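Ribulose bisphosphate carboxylase (Pyrococcus horikoshii, PDB 2D69) probably catalyses the addition of CO2 and water to ribulose 1,5-bisphosphate, giving two molecules of 3-phosphoglycerate, in an archaeal AMP degradation pathway. Local coordinates at residues 299-304 with 332-337; 135-139 with 271-275; 377-381 with 411-415. All coordinates share one frame; numbering follows the deposited sequence.

Contact 1 of 3, residues 299-304 with 332-337; sequences AKAARM and FLLSKW
The backbones of helix 295-305 and the end of helix 323-334 come closest at R303 and L333, whose CA atoms are 7.2 Å apart. R303 spans the gap. Its CG is anti to the backbone N (chi1 178°) and the chain stays extended to NE, which carries the guanidinium into the turn after the second helix. There NH1 and NH2 both donate end-on to S335 O. The bond from NH2 to S335 O is 2.7 Å and runs nearly along the carbonyl direction; that from NH1 to S335 O is 3.0 Å and more bent. L333 O sits over one guanidinium face and W337 CE3 over the opposite one. F332 O takes both the backbone N of S335 and its OG, the latter at 2.8 Å, which closes the turn that presents S335 O. Replacing R303 with a leucine would probably leave S335 O without either guanidinium donor and W337 without the group its ring packs against.

The F332 ring crosses K300 at about a right angle, with its CE2 3.4 Å from K300 CA and its CE1 3.5 Å from K300 CE. R303 NH1 lies over one face of this ring, a long and at most weak cation-pi attraction. W337 follows on, its CH2 3.7 Å from K300 CG and 3.8 Å from M304 CE. NZ of K300 forms a salt bridge with D122 and a hydrogen bond to F123 O, both in strand 115-124. R303 NE is held by R341 O. The arrangement joins two consecutive outer helices of the eight-stranded alpha/beta barrel, on the flank next to the N-terminal domain.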
loop_
_atom_site.group_PDB
_atom_site.type_symbol
_atom_site.label_atom_id
_atom_site.label_comp_id
_atom_site.label_asym_id
_atom_site.label_seq_id
_atom_site.Cartn_x
_atom_site.Cartn_y
_atom_site.Cartn_z
ATOM N N ALA A 299 20.841 -21.578 26.215
ATOM C CA ALA A 299 20.560 -20.359 26.945
ATOM C C ALA A 299 21.374 -19.176 26.398
ATOM O O ALA A 299 20.912 -18.039 26.412
ATOM C CB ALA A 299 20.866 -20.546 28.429
ATOM N N LYS A 300 22.603 -19.449 25.983
ATOM C CA LYS A 300 23.488 -18.413 25.476
ATOM C C LYS A 300 22.962 -17.903 24.139
ATOM O O LYS A 300 22.919 -16.716 23.888
ATOM C CB LYS A 300 24.916 -18.960 25.334
ATOM C CG LYS A 300 25.928 -18.020 24.724
ATOM C CD LYS A 300 27.353 -18.504 24.945
ATOM C CE LYS A 300 27.998 -18.039 26.261
ATOM N NZ LYS A 300 29.356 -18.764 26.478
ATOM N N ALA A 301 22.641 -18.819 23.240
ATOM C CA ALA A 301 21.963 -18.427 22.008
ATOM C C ALA A 301 20.717 -17.599 22.281
ATOM O O ALA A 301 20.495 -16.559 21.640
ATOM C CB ALA A 301 21.631 -19.641 21.184
ATOM N N ALA A 302 19.889 -18.035 23.234
ATOM C CA ALA A 302 18.619 -17.385 23.424
ATOM C C ALA A 302 18.846 -15.971 23.991
ATOM O O ALA A 302 18.083 -15.046 23.653
ATOM C CB ALA A 302 17.702 -18.233 24.367
ATOM N N ARG A 303 19.851 -15.811 24.873
ATOM C CA ARG A 303 20.186 -14.490 25.418
ATOM C C ARG A 303 20.728 -13.548 24.323
ATOM O O ARG A 303 20.422 -12.355 24.291
ATOM C CB ARG A 303 21.200 -14.641 26.544
ATOM C CG ARG A 303 21.642 -13.315 27.126
ATOM C CD ARG A 303 22.394 -13.399 28.428
ATOM N NE ARG A 303 22.761 -12.065 28.841
ATOM C CZ ARG A 303 23.784 -11.745 29.621
ATOM N NH1 ARG A 303 24.578 -12.699 30.118
ATOM N NH2 ARG A 303 24.011 -10.465 29.928
ATOM N N MET A 304 21.536 -14.098 23.411
ATOM C CA MET A 304 22.193 -13.300 22.407
ATOM C C MET A 304 21.155 -12.740 21.428
ATOM O O MET A 304 21.111 -11.503 21.201
ATOM C CB MET A 304 23.281 -14.185 21.736
ATOM C CG MET A 304 24.121 -13.571 20.620
ATOM S SD MET A 304 25.418 -14.776 19.899
ATOM C CE MET A 304 25.322 -15.883 21.031
ATOM N N PHE A 332 25.617 -17.258 34.212
ATOM C CA PHE A 332 25.743 -16.774 32.848
ATOM C C PHE A 332 24.605 -15.831 32.450
ATOM O O PHE A 332 24.851 -14.738 31.981
ATOM C CB PHE A 332 25.795 -17.919 31.832
ATOM C CG PHE A 332 25.502 -17.445 30.462
ATOM C CD1 PHE A 332 26.453 -16.661 29.785
ATOM C CD2 PHE A 332 24.234 -17.638 29.885
ATOM C CE1 PHE A 332 26.143 -16.101 28.542
ATOM C CE2 PHE A 332 23.936 -17.102 28.621
ATOM C CZ PHE A 332 24.900 -16.331 27.950
ATOM N N LEU A 333 23.362 -16.240 32.629
ATOM C CA LEU A 333 22.229 -15.401 32.250
ATOM C C LEU A 333 22.324 -13.992 32.844
ATOM O O LEU A 333 21.914 -12.989 32.186
ATOM C CB LEU A 333 20.900 -16.037 32.620
ATOM C CG LEU A 333 20.507 -17.257 31.744
ATOM C CD1 LEU A 333 19.231 -17.835 32.291
ATOM C CD2 LEU A 333 20.282 -16.926 30.285
ATOM N N LEU A 334 22.868 -13.901 34.062
ATOM C CA LEU A 334 22.879 -12.634 34.766
ATOM C C LEU A 334 24.203 -11.905 34.643
ATOM O O LEU A 334 24.306 -10.793 35.121
ATOM C CB LEU A 334 22.546 -12.836 36.258
ATOM C CG LEU A 334 21.119 -13.231 36.623
ATOM C CD1 LEU A 334 21.099 -13.771 38.061
ATOM C CD2 LEU A 334 20.180 -12.056 36.460
ATOM N N SER A 335 25.208 -12.515 34.012
ATOM C CA SER A 335 26.542 -11.947 33.955
ATOM C C SER A 335 26.586 -10.799 32.949
ATOM O O SER A 335 25.785 -10.731 32.007
ATOM C CB SER A 335 27.589 -12.994 33.518
ATOM O OG SER A 335 27.315 -13.399 32.188
ATOM N N LYS A 336 27.497 -9.871 33.212
ATOM C CA LYS A 336 27.869 -8.825 32.292
ATOM C C LYS A 336 28.465 -9.483 31.047
ATOM O O LYS A 336 29.257 -10.378 31.161
ATOM C CB LYS A 336 28.863 -7.888 32.968
ATOM C CG LYS A 336 28.713 -6.394 32.589
ATOM C CD LYS A 336 28.921 -6.157 31.078
ATOM C CE LYS A 336 29.001 -4.642 30.679
ATOM N NZ LYS A 336 29.640 -4.468 29.373
ATOM N N TRP A 337 28.010 -9.065 29.851
ATOM C CA TRP A 337 28.428 -9.674 28.613
ATOM C C TRP A 337 28.315 -8.638 27.523
ATOM O O TRP A 337 27.350 -8.616 26.754
ATOM C CB TRP A 337 27.536 -10.865 28.285
ATOM C CG TRP A 337 28.035 -11.698 27.198
ATOM C CD1 TRP A 337 29.327 -11.842 26.838
ATOM C CD2 TRP A 337 27.279 -12.560 26.329
ATOM N NE1 TRP A 337 29.435 -12.739 25.805
ATOM C CE2 TRP A 337 28.194 -13.191 25.470
ATOM C CE3 TRP A 337 25.923 -12.874 26.199
ATOM C CZ2 TRP A 337 27.814 -14.131 24.507
ATOM C CZ3 TRP A 337 25.534 -13.792 25.227
ATOM C CH2 TRP A 337 26.492 -14.403 24.376
#

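Contact 2 of 3, residues 135-139 with 271-275; sequences GPQFG and LGLAI
F138 and Q137 set a ring and an amide from a loop against the backbone of the link that leads into strand 274-278, with one water between, beneath the alpha/beta barrel. The loop itself leads into helix 139-147. The link comes from helix 258-271 and meets strand 274-278 at its N-terminal end. This is the side of the barrel away from the annotated sites.

The F138 ring lies along the backbone of the link. CZ of F138 is 3.5 Å from G272 O, and CE2 of F138 is 3.5 Å from A274 N. CD2 of F138 meets A274 CB at 3.8 Å. F138 holds its CG anti to the carbonyl carbon (chi1 -64°), which sends the ring out from the loop and alongside the chain from G272 to A274. G272 has positive phi where the chain leaves helix 258-271, and this turn brings its O to the end of the ring. One face of the ring is covered by CG of the neighbouring Q137.

Q137 runs out beside the ring as an extended chain. Its OE1 rests 3.8 Å from G272 CA. Its NE2 is too far from L273 O for a direct bond, and a water fills the step. The water accepts from Q137 NE2 at 2.8 Å and donates to L273 O at 2.6 Å. NE2 also donates to T268 O in helix 258-271, which helps fix the rotation of the amide.

D308 bridges the two segments by taking the backbone N-H groups of F138 and G139 on one oxygen and that of I275 on the other. F138 also stacks edge-to-face with F146 of helix 139-147, A274 pairs through its backbone with the adjoining strand 248-252, and L273 packs on helix 231-244.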
loop_
_atom_site.group_PDB
_atom_site.type_symbol
_atom_site.label_atom_id
_atom_site.label_comp_id
_atom_site.label_asym_id
_atom_site.label_seq_id
_atom_site.Cartn_x
_atom_site.Cartn_y
_atom_site.Cartn_z
ATOM N N GLY A 135 20.703 -8.721 21.820
ATOM C CA GLY A 135 20.401 -9.257 23.126
ATOM C C GLY A 135 18.993 -8.808 23.542
ATOM O O GLY A 135 18.240 -8.372 22.717
ATOM N N PRO A 136 18.635 -8.983 24.792
ATOM C CA PRO A 136 17.296 -8.653 25.287
ATOM C C PRO A 136 16.954 -7.182 25.210
ATOM O O PRO A 136 17.818 -6.368 25.482
ATOM C CB PRO A 136 17.367 -9.039 26.750
ATOM C CG PRO A 136 18.474 -10.000 26.831
ATOM C CD PRO A 136 19.498 -9.527 25.838
ATOM N N GLN A 137 15.692 -6.868 24.909
ATOM C CA GLN A 137 15.286 -5.523 24.742
ATOM C C GLN A 137 15.145 -4.948 26.155
ATOM O O GLN A 137 15.512 -3.806 26.414
ATOM C CB GLN A 137 13.960 -5.416 23.963
ATOM C CG GLN A 137 13.367 -4.014 24.018
ATOM C CD GLN A 137 12.049 -3.825 23.260
ATOM O OE1 GLN A 137 11.498 -2.717 23.277
ATOM N NE2 GLN A 137 11.548 -4.874 22.598
ATOM N N PHE A 138 14.647 -5.763 27.062
ATOM C CA PHE A 138 14.399 -5.282 28.435
ATOM C C PHE A 138 15.417 -5.838 29.440
ATOM O O PHE A 138 16.072 -5.101 30.165
ATOM C CB PHE A 138 12.958 -5.577 28.840
ATOM C CG PHE A 138 11.949 -4.862 28.018
ATOM C CD1 PHE A 138 11.563 -3.543 28.339
ATOM C CD2 PHE A 138 11.383 -5.471 26.884
ATOM C CE1 PHE A 138 10.633 -2.857 27.577
ATOM C CE2 PHE A 138 10.424 -4.794 26.103
ATOM C CZ PHE A 138 10.065 -3.458 26.445
ATOM N N GLY A 139 15.584 -7.137 29.430
ATOM C CA GLY A 139 16.321 -7.832 30.462
ATOM C C GLY A 139 15.768 -7.623 31.848
ATOM O O GLY A 139 14.647 -7.135 32.037
ATOM N N LEU A 271 7.281 -3.618 18.810
ATOM C CA LEU A 271 6.046 -3.526 19.579
ATOM C C LEU A 271 6.241 -3.291 21.078
ATOM O O LEU A 271 5.280 -3.208 21.801
ATOM C CB LEU A 271 5.233 -4.797 19.372
ATOM C CG LEU A 271 4.802 -5.158 17.950
ATOM C CD1 LEU A 271 4.170 -6.486 17.935
ATOM C CD2 LEU A 271 3.808 -4.124 17.412
ATOM N N GLY A 272 7.476 -3.193 21.550
ATOM C CA GLY A 272 7.731 -3.056 22.982
ATOM C C GLY A 272 7.391 -4.245 23.883
ATOM O O GLY A 272 6.907 -4.075 24.995
ATOM N N LEU A 273 7.614 -5.460 23.383
ATOM C CA LEU A 273 7.263 -6.658 24.102
ATOM C C LEU A 273 8.516 -7.379 24.642
ATOM O O LEU A 273 9.452 -7.629 23.867
ATOM C CB LEU A 273 6.534 -7.592 23.117
ATOM C CG LEU A 273 5.196 -7.094 22.553
ATOM C CD1 LEU A 273 4.711 -8.012 21.450
ATOM C CD2 LEU A 273 4.144 -7.028 23.666
ATOM N N ALA A 274 8.507 -7.734 25.938
ATOM C CA ALA A 274 9.491 -8.678 26.503
ATOM C C ALA A 274 9.108 -10.100 26.097
ATOM O O ALA A 274 7.923 -10.399 25.956
ATOM C CB ALA A 274 9.531 -8.566 27.951
ATOM N N ILE A 275 10.107 -10.948 25.910
ATOM C CA ILE A 275 9.937 -12.342 25.525
ATOM C C ILE A 275 10.255 -13.255 26.718
ATOM O O ILE A 275 11.305 -13.163 27.347
ATOM C CB ILE A 275 10.827 -12.729 24.350
ATOM C CG1 ILE A 275 10.485 -11.929 23.085
ATOM C CG2 ILE A 275 10.678 -14.195 24.007
ATOM C CD1 ILE A 275 11.474 -12.080 21.961
HETATM O O HOH W 1 11.731 -7.654 22.552
#

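Contact 3 of 3, residues 377-381 with 411-415; sequences GHPDG and ELKKS
H378 lies across the side chain of K414 at about a right angle, with CE1 of the ring 3.8 Å from K414 CB. On the other side of the ring tip, CD2 of H378 is 3.9 Å from S415 CB. The tip therefore sits between two residues of helix 410-422. CG of H378 is anti to its backbone N (chi1 -169°), which swings the imidazole out of the loop and up to the helix.

NE2 of H378 then donates to E411 O. The bond is 2.8 Å long and almost straight (174° at the hydrogen), with the oxygen in the ring plane. E411 O also takes the helical bond from S415 N at 3.1 Å. The two donors reach it from opposite faces of the carbonyl plane, so the histidine adds to the helix bond without displacing it.

The other ring nitrogen looks back into its own loop. ND1 of H378 accepts from D380 N at 3.0 Å, again close to the ring plane. H378 to G381 form a type I turn, and G381 stands at the N-cap position of helix 382-398. Bonds at both nitrogens hold the ring from turning.

D380 meets K414 more loosely. OD1 of D380 is 3.7 Å from K414 CD, and the carboxylate does not form a salt bridge with NZ. E411 turns its acid elsewhere, to a salt bridge with K387 of helix 382-398. H378 also packs on A384 and A388 of that helix.

The chemistry points to a single tautomer: NE2 carries the proton and ND1 accepts, which is consistent with a neutral imidazole tying the loop to the helix, while D380 and K414 offer at most a weak long-range attraction.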
loop_
_atom_site.group_PDB
_atom_site.type_symbol
_atom_site.label_atom_id
_atom_site.label_comp_id
_atom_site.label_asym_id
_atom_site.label_seq_id
_atom_site.Cartn_x
_atom_site.Cartn_y
_atom_site.Cartn_z
ATOM N N GLY A 377 -3.143 -25.026 44.751
ATOM C CA GLY A 377 -3.466 -26.027 45.747
ATOM C C GLY A 377 -3.727 -25.552 47.156
ATOM O O GLY A 377 -4.024 -26.358 48.049
ATOM N N HIS A 378 -3.611 -24.244 47.392
ATOM C CA HIS A 378 -3.724 -23.741 48.753
ATOM C C HIS A 378 -5.099 -24.155 49.242
ATOM O O HIS A 378 -6.065 -24.064 48.492
ATOM C CB HIS A 378 -3.595 -22.234 48.757
ATOM C CG HIS A 378 -3.428 -21.665 50.117
ATOM N ND1 HIS A 378 -4.476 -21.560 50.999
ATOM C CD2 HIS A 378 -2.342 -21.197 50.764
ATOM C CE1 HIS A 378 -4.052 -21.030 52.130
ATOM N NE2 HIS A 378 -2.768 -20.764 52.004
ATOM N N PRO A 379 -5.201 -24.655 50.472
ATOM C CA PRO A 379 -6.499 -25.008 51.058
ATOM C C PRO A 379 -7.581 -23.929 51.020
ATOM O O PRO A 379 -8.752 -24.288 51.024
ATOM C CB PRO A 379 -6.151 -25.341 52.514
ATOM C CG PRO A 379 -4.770 -25.829 52.443
ATOM C CD PRO A 379 -4.079 -24.994 51.367
ATOM N N ASP A 380 -7.221 -22.649 50.976
ATOM C CA ASP A 380 -8.222 -21.594 50.967
ATOM C C ASP A 380 -8.447 -21.045 49.561
ATOM O O ASP A 380 -9.191 -20.098 49.379
ATOM C CB ASP A 380 -7.811 -20.465 51.898
ATOM C CG ASP A 380 -7.866 -20.853 53.328
ATOM O OD1 ASP A 380 -7.086 -20.302 54.131
ATOM O OD2 ASP A 380 -8.644 -21.701 53.741
ATOM N N GLY A 381 -7.828 -21.661 48.563
ATOM C CA GLY A 381 -8.059 -21.310 47.168
ATOM C C GLY A 381 -6.892 -20.527 46.580
ATOM O O GLY A 381 -5.981 -20.133 47.291
ATOM N N GLU A 411 -2.653 -16.963 55.457
ATOM C CA GLU A 411 -2.490 -17.731 54.235
ATOM C C GLU A 411 -1.192 -18.515 54.306
ATOM O O GLU A 411 -1.128 -19.709 53.984
ATOM C CB GLU A 411 -2.531 -16.806 53.013
ATOM C CG GLU A 411 -3.898 -16.177 52.775
ATOM C CD GLU A 411 -4.161 -14.907 53.569
ATOM O OE1 GLU A 411 -5.283 -14.407 53.433
ATOM O OE2 GLU A 411 -3.281 -14.389 54.307
ATOM N N LEU A 412 -0.149 -17.846 54.759
ATOM C CA LEU A 412 1.143 -18.490 54.874
ATOM C C LEU A 412 1.079 -19.529 55.994
ATOM O O LEU A 412 1.634 -20.603 55.882
ATOM C CB LEU A 412 2.239 -17.443 55.108
ATOM C CG LEU A 412 3.614 -18.040 55.385
ATOM C CD1 LEU A 412 4.109 -18.906 54.195
ATOM C CD2 LEU A 412 4.600 -16.937 55.766
ATOM N N LYS A 413 0.371 -19.223 57.076
ATOM C CA LYS A 413 0.224 -20.193 58.172
ATOM C C LYS A 413 -0.418 -21.497 57.659
ATOM O O LYS A 413 0.066 -22.574 57.965
ATOM C CB LYS A 413 -0.578 -19.583 59.328
ATOM C CG LYS A 413 -0.467 -20.329 60.686
ATOM C CD LYS A 413 -1.432 -19.729 61.683
ATOM C CE LYS A 413 -1.014 -19.956 63.121
ATOM N NZ LYS A 413 -2.190 -19.750 64.045
ATOM N N LYS A 414 -1.471 -21.405 56.845
ATOM C CA LYS A 414 -2.179 -22.608 56.374
ATOM C C LYS A 414 -1.328 -23.410 55.406
ATOM O O LYS A 414 -1.378 -24.641 55.391
ATOM C CB LYS A 414 -3.504 -22.272 55.683
ATOM C CG LYS A 414 -4.658 -23.234 56.021
ATOM C CD LYS A 414 -5.754 -22.494 56.790
ATOM C CE LYS A 414 -7.080 -23.250 56.847
ATOM N NZ LYS A 414 -7.731 -22.982 58.217
ATOM N N SER A 415 -0.567 -22.697 54.581
ATOM C CA SER A 415 0.275 -23.311 53.590
ATOM C C SER A 415 1.338 -24.144 54.317
ATOM O O SER A 415 1.603 -25.266 53.926
ATOM C CB SER A 415 0.919 -22.215 52.704
ATOM O OG SER A 415 1.867 -22.757 51.799
#

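Contacts 1 and 2 are neighbours, about 14 Å apart between centres, and touch where R303 O packs on P136 CD. R341 serves both, through its carbonyl in contact 1 and a weak bond to P136 O in contact 2. Both are partly buried, and contact 1 is the nearer to the chain centre. Contact 3, centred about 31 Å from the chain centre, has exposed D380 and K414 and touches neither. All three involve backbone carbonyls. An arginine grips one in the turn that follows a helix, a water links another to a loop glutamine, and a histidine meets a third in a C-terminal helix. Contacts 1 and 2 hold the barrel wall and its underside, contact 3 its periphery.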